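Amidase (Bacillus anthracis, PDB 5EWQ) probably hydrolyses the amide bond of carboxamides, releasing a carboxylate and ammonia, as in other amidase-signature enzymes. Local coordinates at residues A233-S237 / E478-A482. Numbering follows the deposited sequence.
Sequences AAQQS and EPVGA
In this amidase-signature fold, the C-terminal end of helix 230-235 packs on strand 479-485 of the central mixed sheet. A234 and Q235 have helical angles (-77/-30 and -81/-16); S237 takes a left-handed conformation (55/52). E478 precedes the strand. Its extended tt side chain takes a hydrogen bond at OE2 from Q235 NE2, 2.6 Å; Q235 reaches it with a tp rotamer. P479 opens the extended strand and points toward the helix end, its CA 5.2 Å from Q235 CA. Its CG lies 3.2 Å from Q235 O, and its CB lies 4.1 Å from S237 CB. S237 OG hydrogen-bonds Y473 OH on the neighbouring antiparallel strand. V480 CB points away from the helix; its side chain touches I451 of strand 447-451. G481 meets A234 with CA atoms 4.0 Å apart; a CB on G481 would clash with A234 CB. G481 N hydrogen-bonds N452 OD1, not A234 O, 3.5 Å away. One water bridges the segments, donating to P479 O at 3.0 Å and Q235 OE1 at 3.3 Å.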
ATOM      1  N   ALA A 233      -4.797   0.648   5.022  1.00 28.74           N
ATOM      2  CA  ALA A 233      -5.140   2.027   4.698  1.00 36.59           C
ATOM      3  C   ALA A 233      -6.335   2.488   5.522  1.00 42.24           C
ATOM      4  O   ALA A 233      -6.392   3.633   5.969  1.00 38.82           O
ATOM      5  CB  ALA A 233      -5.433   2.172   3.212  1.00 31.74           C
ATOM      6  N   ALA A 234      -7.290   1.585   5.720  1.00 31.24           N
ATOM      7  CA  ALA A 234      -8.484   1.885   6.499  1.00 40.00           C
ATOM      8  C   ALA A 234      -8.185   1.857   7.993  1.00 31.20           C
ATOM      9  O   ALA A 234      -8.807   2.574   8.776  1.00 43.01           O
ATOM     10  CB  ALA A 234      -9.594   0.901   6.163  1.00 37.81           C
ATOM     11  N   GLN A 235      -7.222   1.028   8.379  1.00 30.21           N
ATOM     12  CA  GLN A 235      -6.889   0.840   9.786  1.00 30.84           C
ATOM     13  C   GLN A 235      -5.987   1.959  10.308  1.00 38.95           C
ATOM     14  O   GLN A 235      -5.839   2.138  11.517  1.00 42.10           O
ATOM     15  CB  GLN A 235      -6.221  -0.523   9.989  1.00 27.00           C
ATOM     16  CG  GLN A 235      -6.103  -0.965  11.439  1.00 31.34           C
ATOM     17  CD  GLN A 235      -7.450  -1.178  12.105  1.00 36.70           C
ATOM     18  OE1 GLN A 235      -8.466  -1.373  11.438  1.00 58.47           O
ATOM     19  NE2 GLN A 235      -7.462  -1.140  13.432  1.00 37.99           N
ATOM     20  N   GLN A 236      -5.389   2.713   9.392  1.00 28.78           N
ATOM     21  CA  GLN A 236      -4.495   3.800   9.773  1.00 28.96           C
ATOM     22  C   GLN A 236      -4.932   5.125   9.153  1.00 31.01           C
ATOM     23  O   GLN A 236      -4.143   6.065   9.055  1.00 38.69           O
ATOM     24  CB  GLN A 236      -3.057   3.470   9.373  1.00 27.71           C
ATOM     25  CG  GLN A 236      -2.550   2.161   9.964  1.00 33.07           C
ATOM     26  CD  GLN A 236      -1.079   1.931   9.701  1.00 37.87           C
ATOM     27  OE1 GLN A 236      -0.297   2.877   9.621  1.00 43.23           O
ATOM     28  NE2 GLN A 236      -0.691   0.669   9.565  1.00 37.32           N
ATOM     29  N   SER A 237      -6.192   5.176   8.730  1.00 32.03           N
ATOM     30  CA  SER A 237      -6.828   6.401   8.248  1.00 38.20           C
ATOM     31  C   SER A 237      -6.073   7.081   7.104  1.00 34.73           C
ATOM     32  O   SER A 237      -5.773   8.272   7.175  1.00 40.23           O
ATOM     33  CB  SER A 237      -7.001   7.388   9.406  1.00 35.05           C
ATOM     34  OG  SER A 237      -7.762   8.516   9.010  1.00 42.59           O
ATOM     35  N   GLU A 478     -10.369   4.143  17.232  1.00 38.93           N
ATOM     36  CA  GLU A 478      -9.779   3.260  16.234  1.00 44.34           C
ATOM     37  C   GLU A 478     -10.266   3.637  14.840  1.00 35.46           C
ATOM     38  O   GLU A 478     -11.471   3.720  14.599  1.00 45.42           O
ATOM     39  CB  GLU A 478     -10.111   1.800  16.539  1.00 46.29           C
ATOM     40  CG  GLU A 478      -9.452   0.805  15.596  1.00 40.43           C
ATOM     41  CD  GLU A 478      -9.476  -0.611  16.136  1.00 43.02           C
ATOM     42  OE1 GLU A 478      -9.962  -0.810  17.269  1.00 49.84           O
ATOM     43  OE2 GLU A 478      -9.003  -1.525  15.428  1.00 50.31           O
ATOM     44  N   PRO A 479      -9.322   3.875  13.917  1.00 34.90           N
ATOM     45  CA  PRO A 479      -9.613   4.308  12.546  1.00 43.91           C
ATOM     46  C   PRO A 479     -10.512   3.341  11.778  1.00 35.43           C
ATOM     47  O   PRO A 479     -10.312   2.128  11.820  1.00 34.87           O
ATOM     48  CB  PRO A 479      -8.223   4.378  11.903  1.00 32.97           C
ATOM     49  CG  PRO A 479      -7.294   4.596  13.044  1.00 32.04           C
ATOM     50  CD  PRO A 479      -7.874   3.803  14.174  1.00 32.51           C
ATOM     51  N   VAL A 480     -11.504   3.894  11.086  1.00 36.97           N
ATOM     52  CA  VAL A 480     -12.382   3.111  10.228  1.00 42.58           C
ATOM     53  C   VAL A 480     -12.447   3.750   8.848  1.00 53.70           C
ATOM     54  O   VAL A 480     -12.750   4.936   8.721  1.00 58.39           O
ATOM     55  CB  VAL A 480     -13.804   2.998  10.812  1.00 42.00           C
ATOM     56  CG1 VAL A 480     -14.762   2.420   9.780  1.00 41.58           C
ATOM     57  CG2 VAL A 480     -13.795   2.152  12.077  1.00 39.76           C
ATOM     58  N   GLY A 481     -12.154   2.967   7.817  1.00 50.75           N
ATOM     59  CA  GLY A 481     -12.148   3.480   6.460  1.00 43.52           C
ATOM     60  C   GLY A 481     -13.296   2.962   5.617  1.00 49.72           C
ATOM     61  O   GLY A 481     -13.897   1.933   5.923  1.00 42.30           O
ATOM     62  N   ALA A 482     -13.603   3.692   4.550  1.00 57.02           N
ATOM     63  CA  ALA A 482     -14.617   3.272   3.595  1.00 49.42           C
ATOM     64  C   ALA A 482     -13.957   2.902   2.274  1.00 45.48           C
ATOM     65  O   ALA A 482     -13.428   3.765   1.572  1.00 53.51           O
ATOM     66  CB  ALA A 482     -15.649   4.367   3.391  1.00 46.64           C
TER
HETATM   67  O   HOH W   1     -11.380  -0.529  12.689  1.00 35.67           O